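Side-chain contacts in SIR4-interacting protein SIF2 (Saccharomyces cerevisiae, PDB 1R5M), which antagonizes telomeric silencing in yeast, acts as a transcription corepressor in the Set3C complex and may recruit SIR4 to non-telomeric sites: residues N47-T52 with T108-C113; S122-T125 with E131-L134; V212-D217 with Y232-K237; G269-W274 with D301-C306; V354-L359 with N407-A412. One frame throughout, in Å; residues are numbered along the deposited sequence.

Overall arrangement
The chain folds into a WD40 propeller of eight WD repeats, and the five contacts follow one another along it in order. Contacts 1, 4 and 5 join successive repeats (1 with 2, 5 with 6, 7 with 8), whereas contacts 2 and 3 lie within repeats 2 and 4. Contacts 1 and 2 have centres about 13 Å apart and share the sheet in which strands 111-116 and 122-127 are neighbours. Contacts 1 and 5 touch, through the probable hydrogen bond between Ser51 OG and Ser410 OG, and contact 4 touches contact 5. Contacts 3 and 5, about 32 Å between centres, lie on opposite sides of the chain's centre. Apolar side chains between neighbouring blades help close the propeller.

Contact 1 (N47-T52 with T108-C113); sequences NIVSST and TNQVTC. With SO4 (sulfate ion), chain C.
A water molecule ties Ser50 to Val111: it lies 2.6 Å from Ser50 OG and donates a hydrogen bond to Val111 O at 2.8 Å. A short side chain like serine suits this place, since its hydroxyl meets the water close to the backbone. Beside the bridge, Val49 leans its side chain on the same carbonyl. With CG1 anti to the backbone N (chi1 177°), that methyl comes within 3.6 Å of Val111 O, so the oxygen has the water and the methyl as neighbours. The other methyl, Val49 CG2, stands 4.0 Å from Gln110 OE1; the extended glutamine runs roughly perpendicular to the valine and brings its amide end to it.

At the far end of 47-52, Thr52 OG1 donates a 2.8 Å hydrogen bond to O4 of a sulfate ion, probably acquired from the crystallisation liquor, while Thr52 O accepts from Trp116 NE1. In the other segment Thr112 and Cys113 form a classic beta bulge opposite Gly126. Between 47-52 and 108-113, then, the polar link runs through water, beside a valine that packs on a carbonyl and an amide oxygen.

Contact 2 (S122-T125 with E131-L134); sequences SIVT and ELRL
Val124 wedges its two methyls between a pair of leucines: CG1 lies 3.9 Å from Leu132 CD2, and CG2 3.8 Å from Leu134 CD1. This is the tight face of the hairpin, where branched aliphatic groups interlock and Ser122 CB also touches Leu134 CD1. The backbones are stitched by the hydrogen-bonded antiparallel pair Thr125 and Arg133, whose N-H groups each reach the other's carbonyl oxygen at 2.9 Å.

The opposite face, with Thr125 and Arg133, is more polar. Thr125 stays buried, its OG1 hydrogen-bonded with His96 NE2 and Trp135 NE1, a His-Thr-Trp network familiar from WD repeats. Arg133 is partly exposed, and its chain, extended from CG to NE, leads the guanidinium away from the threonine. There NE, in a nearly straight bond (176°), meets Glu131 OE1 at 2.9 Å from above a carboxylate turned out of the guanidinium plane, while NH2 grips OE2 at 3.1 Å. Replacing Arg133 with a leucine would remove both grips and probably leave the buried Glu131 carboxylate, still bonded to His96, with its charge less well balanced.

Strands 122-127 and 132-136 are the inner pair of a four-stranded sheet, whose Val124 face rests on Trp157 of the next repeat.

Contact 3 (V212-D217 with Y232-K237); sequences VEWVDD and YQITEK
Ile234 brings its terminal methyl against the six-membered rim of Trp214, with CD1 3.8 Å from CZ3 and 4.0 Å from CH2. The methyl lies at the edge of the indole, near its plane, and the two side chains are set almost perpendicular to each other.

Torsions on both sides account for this meeting. A chi2 of 90° stands the indole plane across the plane of Trp214 CA, CB and CG, with the benzo edge toward the isoleucine. For Ile234, CG1 is anti to the carbonyl carbon (chi1 -69°) and CD1 continues the chain in an extended line (chi2 179°), so that the long branch reaches the ring while CG2 stays back. The same CD1 comes within 4.0 Å of Asp217 O.

Ile234 is held in place by a type I turn from Gln233 to Glu236, closed by the bond from Glu236 N to Gln233 O at 3.1 Å. In 212-217, Asp216 OD1 accepts Asp217 N at 2.7 Å, on the anti side of the carboxylate and somewhat above its plane, just past the corner that the chain turns at Val215.

The Trp214 ring meets Phe220 edge-to-face. NE1 is satisfied by Lys156 O, and Ile234 meets the carbon edge of the six-membered ring, where a long aliphatic branch is well suited. The result is mainly apolar packing between the turn and the first strand of WD repeat 4, with one carbonyl oxygen beside the methyl.

Contact 4 (G269-W274 with D301-C306); sequences GTLRIW and DKVISC
Leu271, on the third strand of WD repeat 5, packs against Val303 and Ser305 on the second strand of repeat 6, so that two neighbouring blades of the beta-propeller lie face to face. The short strand segments run roughly antiparallel, at 151°, but their axes are 9.6 Å apart, a spacing bridged by side chains.

In the first shell, Leu271 CD1 lies against both Val303, 3.9 Å from CG2, and Ser305, while its other methyl, CD2, adds a touch on Ser305 CB at 4.0 Å. The smallness of serine lets both prongs of the leucine approach. Two residues on, Ile273 CD1 meets Val303 CG1 at 4.0 Å, the two side chains lying antiparallel alongside each other. Val303 is well suited to the middle, because its two branches serve two partners: CG1, anti to the carbonyl carbon (chi1 -68°), faces the isoleucine, while CG2 faces the leucine.

The second shell is largely hydrophobic. Leu271 and Val303 both rest on Trp315, and Ile273 lies on Leu261 and Leu263 of its own sheet. Strand 271-274 is held in that sheet by backbone bonds such as those of Leu271 with Phe285 and Arg272 with Ser264.

One polar group sits inside this layer. Ser305 OG is hydrogen-bonded to His288 NE2 and Trp315 NE1, the serine-histidine-tryptophan network of WD repeats, and Leu271 CD1 closes over it, 3.7 Å from that oxygen.

Contact 5 (V354-L359 with N407-A412); sequences VNVYDL and NKISVA
Two pairs of aliphatic side chains join these strands. Val354 CG2 faces Val411 CG2 at 4.4 Å, and Val356 CG2 faces Ile409 CD1 at 4.3 Å. Both are light touches between methyls, in line with well-separated backbones, whose nearest alpha carbons, Val354 CA and Val411 CA, are 8.7 Å apart. Beta-branched residues suit such strands, since they favour extended backbones and offer methyls to the neighbouring sheet. Ile409 uses its longer branch: with its chain extended (chi2 180°), CD1 reaches across to Val356.

The polar interactions stay within each segment or lead outward. Asn355 ND2 makes a weak hydrogen bond to Val354 O, 3.3 Å long, on the side of its strand turned from the contact. Lys408 NZ donates to Asn407 OD1 at 3.1 Å, reaching the oxygen from above the carbonyl plane, 58° out of it. Asn407 OD1 is also bonded to Asn403. At the end of strand 354-358, Asp358 OD1 caps the backbone N of Lys360, where a short helix begins, and makes a salt bridge with Lys344.

Alternation thus sets Asn355 on the other side of its strand from Val354 and Val356, and Lys408 and Ser410 on the other side from Ile409 and Val411. Strand 354-358 belongs to WD repeat 7 and strand 408-413 to repeat 8, and this hydrophobic layer between successive blades is typical of the WD40 beta-propeller.

Contact 1 (N47-T52 with T108-C113)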
# COMPACT_ATOMS: atom_id res chain seq x y z
N ASN A 47 8.16 3.93 18.10
CA ASN A 47 8.58 3.98 16.71
C ASN A 47 7.92 2.83 15.97
O ASN A 47 7.82 1.72 16.50
CB ASN A 47 10.09 3.86 16.57
CG ASN A 47 10.53 3.56 15.15
OD1 ASN A 47 10.72 2.40 14.78
ND2 ASN A 47 10.66 4.60 14.33
N ILE A 48 7.45 3.10 14.76
CA ILE A 48 6.84 2.05 13.95
C ILE A 48 7.44 2.11 12.56
O ILE A 48 7.85 3.17 12.09
CB ILE A 48 5.30 2.19 13.84
CG1 ILE A 48 4.93 3.52 13.18
CG2 ILE A 48 4.67 2.07 15.23
CD1 ILE A 48 3.46 3.60 12.78
N VAL A 49 7.52 0.96 11.90
CA VAL A 49 8.08 0.88 10.56
C VAL A 49 6.99 1.18 9.53
O VAL A 49 7.21 1.93 8.58
CB VAL A 49 8.66 -0.53 10.31
CG1 VAL A 49 9.18 -0.63 8.89
CG2 VAL A 49 9.79 -0.79 11.30
N SER A 50 5.82 0.58 9.74
CA SER A 50 4.67 0.79 8.86
C SER A 50 3.45 0.36 9.66
O SER A 50 3.57 -0.23 10.73
CB SER A 50 4.79 -0.06 7.59
OG SER A 50 4.63 -1.44 7.88
N SER A 51 2.26 0.65 9.13
CA SER A 51 1.05 0.26 9.83
C SER A 51 -0.10 0.13 8.85
O SER A 51 -0.02 0.59 7.71
CB SER A 51 0.70 1.29 10.92
OG SER A 51 0.31 2.53 10.36
N THR A 52 -1.16 -0.53 9.30
CA THR A 52 -2.34 -0.71 8.47
C THR A 52 -3.54 -0.92 9.40
O THR A 52 -3.51 -1.75 10.31
CB THR A 52 -2.16 -1.90 7.49
OG1 THR A 52 -3.36 -2.07 6.71
CG2 THR A 52 -1.84 -3.19 8.24
N THR A 108 19.49 -7.71 12.30
CA THR A 108 18.20 -7.03 12.40
C THR A 108 17.10 -7.83 11.70
O THR A 108 17.33 -8.43 10.65
CB THR A 108 18.27 -5.63 11.75
OG1 THR A 108 17.02 -4.95 11.96
CG2 THR A 108 18.53 -5.74 10.26
N ASN A 109 15.92 -7.83 12.30
CA ASN A 109 14.77 -8.54 11.73
C ASN A 109 13.51 -7.72 11.98
O ASN A 109 12.68 -8.07 12.81
CB ASN A 109 14.64 -9.93 12.38
CG ASN A 109 13.76 -10.87 11.57
OD1 ASN A 109 13.91 -10.98 10.35
ND2 ASN A 109 12.85 -11.57 12.24
N GLN A 110 13.39 -6.62 11.25
CA GLN A 110 12.23 -5.74 11.40
C GLN A 110 11.02 -6.32 10.68
O GLN A 110 11.15 -7.15 9.78
CB GLN A 110 12.52 -4.36 10.80
CG GLN A 110 13.84 -3.73 11.22
CD GLN A 110 14.01 -2.31 10.69
OE1 GLN A 110 13.34 -1.90 9.74
NE2 GLN A 110 14.92 -1.56 11.30
N VAL A 111 9.83 -5.90 11.11
CA VAL A 111 8.61 -6.32 10.44
C VAL A 111 8.57 -5.39 9.23
O VAL A 111 8.63 -4.17 9.37
CB VAL A 111 7.37 -6.09 11.33
CG1 VAL A 111 6.10 -6.27 10.50
CG2 VAL A 111 7.38 -7.08 12.48
N THR A 112 8.50 -5.97 8.03
CA THR A 112 8.53 -5.19 6.80
C THR A 112 7.21 -5.12 6.04
O THR A 112 7.10 -4.38 5.06
CB THR A 112 9.57 -5.76 5.83
OG1 THR A 112 9.22 -7.12 5.51
CG2 THR A 112 10.96 -5.75 6.46
N CYS A 113 6.22 -5.89 6.48
CA CYS A 113 4.95 -5.90 5.77
C CYS A 113 3.83 -6.42 6.66
O CYS A 113 4.03 -7.34 7.45
CB CYS A 113 5.10 -6.80 4.53
SG CYS A 113 3.70 -6.84 3.37
S SO4 C . -2.83 0.40 3.88
O1 SO4 C . -3.38 0.42 2.51
O2 SO4 C . -1.68 -0.53 3.94
O3 SO4 C . -2.38 1.75 4.26
O4 SO4 C . -3.86 -0.08 4.81
O HOH W 1 6.95 -2.65 7.74

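Contact 2 (S122-T125 with E131-L134)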
# COMPACT_ATOMS: atom_id res chain seq x y z
N SER A 122 -8.32 -11.67 9.90
CA SER A 122 -6.97 -12.23 9.92
C SER A 122 -5.96 -11.22 9.40
O SER A 122 -6.31 -10.28 8.69
CB SER A 122 -6.92 -13.48 9.04
OG SER A 122 -7.89 -14.42 9.44
N ILE A 123 -4.70 -11.43 9.76
CA ILE A 123 -3.64 -10.53 9.30
C ILE A 123 -2.34 -11.30 9.12
O ILE A 123 -2.04 -12.22 9.88
CB ILE A 123 -3.44 -9.35 10.30
CG1 ILE A 123 -2.36 -8.40 9.76
CG2 ILE A 123 -3.07 -9.87 11.68
CD1 ILE A 123 -2.24 -7.09 10.54
N VAL A 124 -1.59 -10.94 8.08
CA VAL A 124 -0.30 -11.56 7.81
C VAL A 124 0.79 -10.55 8.12
O VAL A 124 0.65 -9.36 7.80
CB VAL A 124 -0.15 -11.96 6.31
CG1 VAL A 124 1.30 -12.34 6.01
CG2 VAL A 124 -1.07 -13.12 5.98
N THR A 125 1.85 -11.00 8.77
CA THR A 125 2.98 -10.14 9.08
C THR A 125 4.21 -10.79 8.45
O THR A 125 4.34 -12.02 8.46
CB THR A 125 3.20 -9.96 10.61
OG1 THR A 125 3.37 -11.24 11.24
CG2 THR A 125 2.02 -9.22 11.23
N GLU A 131 10.20 -14.70 6.70
CA GLU A 131 9.10 -15.43 7.32
C GLU A 131 7.79 -14.66 7.35
O GLU A 131 7.76 -13.44 7.55
CB GLU A 131 9.46 -15.81 8.75
CG GLU A 131 8.40 -16.66 9.45
CD GLU A 131 8.70 -16.89 10.91
OE1 GLU A 131 8.73 -15.90 11.67
OE2 GLU A 131 8.91 -18.05 11.31
N LEU A 132 6.69 -15.39 7.16
CA LEU A 132 5.36 -14.82 7.22
C LEU A 132 4.61 -15.55 8.33
O LEU A 132 4.80 -16.76 8.51
CB LEU A 132 4.60 -15.05 5.91
CG LEU A 132 5.12 -14.40 4.62
CD1 LEU A 132 4.42 -15.05 3.43
CD2 LEU A 132 4.86 -12.91 4.65
N ARG A 133 3.80 -14.82 9.09
CA ARG A 133 2.98 -15.43 10.14
C ARG A 133 1.56 -14.92 9.95
O ARG A 133 1.35 -13.76 9.56
CB ARG A 133 3.51 -15.10 11.54
CG ARG A 133 4.75 -15.92 11.87
CD ARG A 133 5.34 -15.68 13.25
NE ARG A 133 6.50 -16.56 13.36
CZ ARG A 133 6.57 -17.63 14.15
NH1 ARG A 133 5.56 -17.96 14.95
NH2 ARG A 133 7.63 -18.42 14.07
N LEU A 134 0.60 -15.81 10.19
CA LEU A 134 -0.82 -15.51 10.05
C LEU A 134 -1.44 -15.46 11.43
O LEU A 134 -1.26 -16.38 12.23
CB LEU A 134 -1.48 -16.60 9.21
CG LEU A 134 -3.00 -16.51 9.03
CD1 LEU A 134 -3.34 -15.29 8.18
CD2 LEU A 134 -3.50 -17.78 8.37

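Contact 3 (V212-D217 with Y232-K237)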
# COMPACT_ATOMS: atom_id res chain seq x y z
N VAL A 212 2.21 -6.72 -6.24
CA VAL A 212 1.54 -7.83 -6.90
C VAL A 212 0.05 -7.54 -6.71
O VAL A 212 -0.31 -6.67 -5.91
CB VAL A 212 1.88 -9.20 -6.26
CG1 VAL A 212 3.38 -9.49 -6.41
CG2 VAL A 212 1.47 -9.21 -4.80
N GLU A 213 -0.83 -8.25 -7.40
CA GLU A 213 -2.25 -7.97 -7.26
C GLU A 213 -3.15 -9.07 -7.80
O GLU A 213 -2.82 -9.73 -8.78
CB GLU A 213 -2.57 -6.65 -7.99
CG GLU A 213 -4.05 -6.24 -7.98
CD GLU A 213 -4.52 -5.75 -6.62
OE1 GLU A 213 -4.01 -6.25 -5.60
OE2 GLU A 213 -5.42 -4.88 -6.58
N TRP A 214 -4.29 -9.27 -7.14
CA TRP A 214 -5.26 -10.27 -7.59
C TRP A 214 -6.18 -9.57 -8.59
O TRP A 214 -6.58 -8.43 -8.36
CB TRP A 214 -6.11 -10.79 -6.42
CG TRP A 214 -5.38 -11.71 -5.50
CD1 TRP A 214 -4.66 -11.37 -4.40
CD2 TRP A 214 -5.28 -13.13 -5.63
NE1 TRP A 214 -4.11 -12.49 -3.83
CE2 TRP A 214 -4.47 -13.59 -4.56
CE3 TRP A 214 -5.79 -14.07 -6.55
CZ2 TRP A 214 -4.16 -14.95 -4.39
CZ3 TRP A 214 -5.48 -15.42 -6.37
CH2 TRP A 214 -4.67 -15.84 -5.30
N VAL A 215 -6.51 -10.24 -9.68
CA VAL A 215 -7.39 -9.64 -10.68
C VAL A 215 -8.67 -10.45 -10.86
O VAL A 215 -9.50 -10.15 -11.72
CB VAL A 215 -6.68 -9.48 -12.04
CG1 VAL A 215 -5.49 -8.55 -11.89
CG2 VAL A 215 -6.23 -10.83 -12.58
N ASP A 216 -8.82 -11.48 -10.03
CA ASP A 216 -10.00 -12.35 -10.03
C ASP A 216 -9.83 -13.26 -8.82
O ASP A 216 -8.78 -13.26 -8.18
CB ASP A 216 -10.08 -13.18 -11.31
CG ASP A 216 -11.50 -13.60 -11.64
OD1 ASP A 216 -12.37 -13.57 -10.74
OD2 ASP A 216 -11.75 -13.97 -12.81
N ASP A 217 -10.87 -14.02 -8.49
CA ASP A 217 -10.80 -14.92 -7.34
C ASP A 217 -9.66 -15.92 -7.49
O ASP A 217 -9.11 -16.39 -6.49
CB ASP A 217 -12.13 -15.66 -7.18
CG ASP A 217 -13.29 -14.73 -6.90
OD1 ASP A 217 -13.26 -14.03 -5.86
OD2 ASP A 217 -14.24 -14.69 -7.71
N TYR A 232 -1.42 -14.66 -14.26
CA TYR A 232 -1.49 -16.08 -13.93
C TYR A 232 -2.85 -16.52 -13.41
O TYR A 232 -3.66 -15.71 -12.95
CB TYR A 232 -0.48 -16.45 -12.85
CG TYR A 232 0.97 -16.31 -13.24
CD1 TYR A 232 1.64 -15.10 -13.06
CD2 TYR A 232 1.68 -17.39 -13.74
CE1 TYR A 232 2.99 -14.97 -13.38
CE2 TYR A 232 3.03 -17.28 -14.06
CZ TYR A 232 3.68 -16.07 -13.88
OH TYR A 232 5.01 -15.95 -14.18
N GLN A 233 -3.08 -17.82 -13.48
CA GLN A 233 -4.28 -18.44 -12.96
C GLN A 233 -3.73 -19.39 -11.90
O GLN A 233 -2.66 -19.98 -12.10
CB GLN A 233 -5.01 -19.22 -14.05
CG GLN A 233 -6.39 -19.71 -13.65
CD GLN A 233 -7.10 -20.42 -14.79
OE1 GLN A 233 -6.61 -21.42 -15.31
NE2 GLN A 233 -8.26 -19.90 -15.17
N ILE A 234 -4.42 -19.53 -10.78
CA ILE A 234 -3.96 -20.38 -9.68
C ILE A 234 -3.50 -21.79 -10.04
O ILE A 234 -2.49 -22.26 -9.51
CB ILE A 234 -5.04 -20.49 -8.58
CG1 ILE A 234 -5.20 -19.15 -7.87
CG2 ILE A 234 -4.66 -21.58 -7.58
CD1 ILE A 234 -6.26 -19.15 -6.79
N THR A 235 -4.22 -22.47 -10.93
CA THR A 235 -3.88 -23.84 -11.29
C THR A 235 -2.82 -24.03 -12.38
O THR A 235 -2.47 -25.16 -12.70
CB THR A 235 -5.13 -24.62 -11.73
OG1 THR A 235 -5.62 -24.09 -12.97
CG2 THR A 235 -6.23 -24.52 -10.68
N GLU A 236 -2.31 -22.93 -12.94
CA GLU A 236 -1.31 -23.05 -13.99
C GLU A 236 -0.01 -22.30 -13.72
O GLU A 236 -0.03 -21.15 -13.30
CB GLU A 236 -1.90 -22.58 -15.32
CG GLU A 236 -3.03 -23.45 -15.83
CD GLU A 236 -2.62 -24.90 -15.97
OE1 GLU A 236 -1.69 -25.19 -16.75
OE2 GLU A 236 -3.24 -25.77 -15.31
N LYS A 237 1.11 -22.97 -13.97
CA LYS A 237 2.43 -22.38 -13.76
C LYS A 237 2.81 -21.46 -14.92
O LYS A 237 3.58 -20.51 -14.74
CB LYS A 237 3.48 -23.48 -13.61
CG LYS A 237 3.24 -24.41 -12.43
CD LYS A 237 4.32 -25.47 -12.33
CE LYS A 237 4.12 -26.34 -11.10
NZ LYS A 237 5.19 -27.37 -10.97

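Contact 4 (G269-W274 with D301-C306)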
# COMPACT_ATOMS: atom_id res chain seq x y z
N GLY A 269 7.94 6.39 -14.79
CA GLY A 269 7.18 7.63 -14.68
C GLY A 269 5.79 7.65 -15.28
O GLY A 269 5.20 8.72 -15.42
N THR A 270 5.26 6.49 -15.64
CA THR A 270 3.93 6.44 -16.23
C THR A 270 2.97 5.52 -15.50
O THR A 270 3.38 4.65 -14.72
CB THR A 270 3.96 5.94 -17.69
OG1 THR A 270 4.29 4.55 -17.71
CG2 THR A 270 4.97 6.72 -18.51
N LEU A 271 1.69 5.74 -15.76
CA LEU A 271 0.63 4.90 -15.23
C LEU A 271 0.02 4.26 -16.46
O LEU A 271 -0.06 4.88 -17.51
CB LEU A 271 -0.47 5.72 -14.56
CG LEU A 271 -0.19 6.51 -13.30
CD1 LEU A 271 -1.49 7.13 -12.82
CD2 LEU A 271 0.41 5.61 -12.24
N ARG A 272 -0.39 3.01 -16.33
CA ARG A 272 -1.07 2.34 -17.42
C ARG A 272 -2.33 1.70 -16.87
O ARG A 272 -2.39 1.33 -15.69
CB ARG A 272 -0.16 1.29 -18.08
CG ARG A 272 0.83 1.91 -19.09
CD ARG A 272 1.74 0.86 -19.72
NE ARG A 272 2.75 1.45 -20.60
CZ ARG A 272 2.58 1.70 -21.90
NH1 ARG A 272 1.43 1.41 -22.49
NH2 ARG A 272 3.57 2.23 -22.61
N ILE A 273 -3.36 1.62 -17.71
CA ILE A 273 -4.64 1.03 -17.34
C ILE A 273 -4.80 -0.16 -18.28
O ILE A 273 -4.67 -0.00 -19.50
CB ILE A 273 -5.81 2.02 -17.57
CG1 ILE A 273 -5.59 3.31 -16.77
CG2 ILE A 273 -7.13 1.36 -17.17
CD1 ILE A 273 -5.54 3.12 -15.26
N TRP A 274 -5.07 -1.34 -17.73
CA TRP A 274 -5.20 -2.53 -18.56
C TRP A 274 -6.57 -3.18 -18.51
O TRP A 274 -7.15 -3.36 -17.43
CB TRP A 274 -4.16 -3.59 -18.15
CG TRP A 274 -2.78 -3.06 -17.96
CD1 TRP A 274 -2.30 -2.40 -16.86
CD2 TRP A 274 -1.70 -3.14 -18.89
NE1 TRP A 274 -0.98 -2.08 -17.05
CE2 TRP A 274 -0.58 -2.52 -18.28
CE3 TRP A 274 -1.55 -3.68 -20.17
CZ2 TRP A 274 0.66 -2.43 -18.91
CZ3 TRP A 274 -0.31 -3.59 -20.81
CH2 TRP A 274 0.78 -2.96 -20.17
N ASP A 301 -13.70 5.98 -12.72
CA ASP A 301 -13.31 6.74 -13.90
C ASP A 301 -12.05 7.58 -13.75
O ASP A 301 -11.67 8.30 -14.67
CB ASP A 301 -14.44 7.67 -14.34
CG ASP A 301 -15.79 6.99 -14.33
OD1 ASP A 301 -15.93 5.92 -14.95
OD2 ASP A 301 -16.73 7.54 -13.71
N LYS A 302 -11.39 7.50 -12.60
CA LYS A 302 -10.19 8.28 -12.37
C LYS A 302 -9.16 7.51 -11.56
O LYS A 302 -9.50 6.55 -10.87
CB LYS A 302 -10.53 9.57 -11.59
CG LYS A 302 -11.61 10.44 -12.21
CD LYS A 302 -11.89 11.65 -11.33
CE LYS A 302 -13.08 12.46 -11.84
NZ LYS A 302 -14.35 11.68 -11.76
N VAL A 303 -7.90 7.93 -11.66
CA VAL A 303 -6.82 7.34 -10.89
C VAL A 303 -5.97 8.51 -10.41
O VAL A 303 -5.97 9.58 -11.03
CB VAL A 303 -5.94 6.36 -11.71
CG1 VAL A 303 -6.75 5.11 -12.05
CG2 VAL A 303 -5.41 7.01 -12.97
N ILE A 304 -5.29 8.32 -9.30
CA ILE A 304 -4.45 9.38 -8.74
C ILE A 304 -3.09 8.79 -8.43
O ILE A 304 -2.97 7.62 -8.04
CB ILE A 304 -5.12 9.98 -7.47
CG1 ILE A 304 -4.34 11.21 -7.00
CG2 ILE A 304 -5.20 8.94 -6.36
CD1 ILE A 304 -5.10 12.04 -5.97
N SER A 305 -2.05 9.59 -8.63
CA SER A 305 -0.69 9.14 -8.39
C SER A 305 0.16 10.22 -7.75
O SER A 305 -0.16 11.41 -7.83
CB SER A 305 -0.05 8.72 -9.71
OG SER A 305 -0.09 9.79 -10.66
N CYS A 306 1.23 9.81 -7.09
CA CYS A 306 2.17 10.77 -6.51
C CYS A 306 3.56 10.26 -6.84
O CYS A 306 3.77 9.05 -7.05
CB CYS A 306 1.95 10.97 -5.00
SG CYS A 306 1.98 9.52 -3.98

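Contact 5 (V354-L359 with N407-A412)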
# COMPACT_ATOMS: atom_id res chain seq x y z
N VAL A 354 2.79 15.99 6.03
CA VAL A 354 1.73 15.18 5.45
C VAL A 354 0.67 16.14 4.94
O VAL A 354 0.21 17.02 5.67
CB VAL A 354 1.05 14.27 6.50
CG1 VAL A 354 -0.14 13.54 5.87
CG2 VAL A 354 2.05 13.26 7.04
N ASN A 355 0.31 15.99 3.67
CA ASN A 355 -0.73 16.82 3.08
C ASN A 355 -1.91 15.93 2.77
O ASN A 355 -1.74 14.81 2.27
CB ASN A 355 -0.26 17.47 1.77
CG ASN A 355 0.42 18.82 1.98
OD1 ASN A 355 0.82 19.47 1.02
ND2 ASN A 355 0.55 19.23 3.24
N VAL A 356 -3.11 16.40 3.09
CA VAL A 356 -4.32 15.66 2.77
C VAL A 356 -5.03 16.50 1.72
O VAL A 356 -5.33 17.67 1.96
CB VAL A 356 -5.23 15.48 4.00
CG1 VAL A 356 -6.49 14.71 3.60
CG2 VAL A 356 -4.50 14.72 5.09
N TYR A 357 -5.25 15.91 0.56
CA TYR A 357 -5.92 16.59 -0.55
C TYR A 357 -7.38 16.18 -0.63
O TYR A 357 -7.74 15.03 -0.38
CB TYR A 357 -5.19 16.28 -1.86
CG TYR A 357 -3.83 16.91 -1.92
CD1 TYR A 357 -3.68 18.25 -2.26
CD2 TYR A 357 -2.68 16.18 -1.58
CE1 TYR A 357 -2.42 18.86 -2.25
CE2 TYR A 357 -1.43 16.78 -1.56
CZ TYR A 357 -1.30 18.12 -1.90
OH TYR A 357 -0.07 18.73 -1.86
N ASP A 358 -8.23 17.14 -0.99
CA ASP A 358 -9.66 16.90 -1.09
C ASP A 358 -10.06 16.69 -2.54
O ASP A 358 -9.82 17.55 -3.40
CB ASP A 358 -10.41 18.10 -0.50
CG ASP A 358 -11.91 17.90 -0.49
OD1 ASP A 358 -12.37 16.74 -0.55
OD2 ASP A 358 -12.63 18.92 -0.41
N LEU A 359 -10.65 15.53 -2.81
CA LEU A 359 -11.08 15.18 -4.16
C LEU A 359 -12.59 15.30 -4.33
O LEU A 359 -13.10 15.10 -5.43
CB LEU A 359 -10.66 13.74 -4.47
CG LEU A 359 -9.22 13.33 -4.14
CD1 LEU A 359 -9.02 11.85 -4.51
CD2 LEU A 359 -8.24 14.20 -4.91
N ASN A 407 -11.17 9.09 9.69
CA ASN A 407 -10.99 10.16 10.67
C ASN A 407 -9.66 10.06 11.42
O ASN A 407 -9.40 10.84 12.34
CB ASN A 407 -12.15 10.19 11.68
CG ASN A 407 -12.40 8.84 12.34
OD1 ASN A 407 -11.47 8.12 12.68
ND2 ASN A 407 -13.67 8.52 12.56
N LYS A 408 -8.82 9.11 11.03
CA LYS A 408 -7.51 8.94 11.65
C LYS A 408 -6.49 8.44 10.64
O LYS A 408 -6.81 7.66 9.75
CB LYS A 408 -7.58 7.93 12.80
CG LYS A 408 -8.47 8.35 13.97
CD LYS A 408 -8.49 7.28 15.04
CE LYS A 408 -9.40 7.67 16.19
NZ LYS A 408 -10.79 7.92 15.72
N ILE A 409 -5.26 8.91 10.79
CA ILE A 409 -4.15 8.48 9.95
C ILE A 409 -2.98 8.15 10.86
O ILE A 409 -2.69 8.89 11.80
CB ILE A 409 -3.70 9.58 8.94
CG1 ILE A 409 -4.76 9.74 7.85
CG2 ILE A 409 -2.36 9.21 8.31
CD1 ILE A 409 -4.43 10.80 6.81
N SER A 410 -2.34 7.01 10.60
CA SER A 410 -1.19 6.58 11.37
C SER A 410 0.04 6.95 10.55
O SER A 410 0.15 6.55 9.39
CB SER A 410 -1.24 5.07 11.61
OG SER A 410 -0.09 4.64 12.31
N VAL A 411 0.94 7.71 11.16
CA VAL A 411 2.15 8.18 10.52
C VAL A 411 3.37 7.45 11.07
O VAL A 411 3.62 7.45 12.27
CB VAL A 411 2.33 9.70 10.75
CG1 VAL A 411 3.54 10.21 10.00
CG2 VAL A 411 1.08 10.45 10.29
N ALA A 412 4.13 6.83 10.17
CA ALA A 412 5.32 6.10 10.57
C ALA A 412 6.58 6.88 10.20
O ALA A 412 6.88 7.07 9.02
CB ALA A 412 5.34 4.72 9.88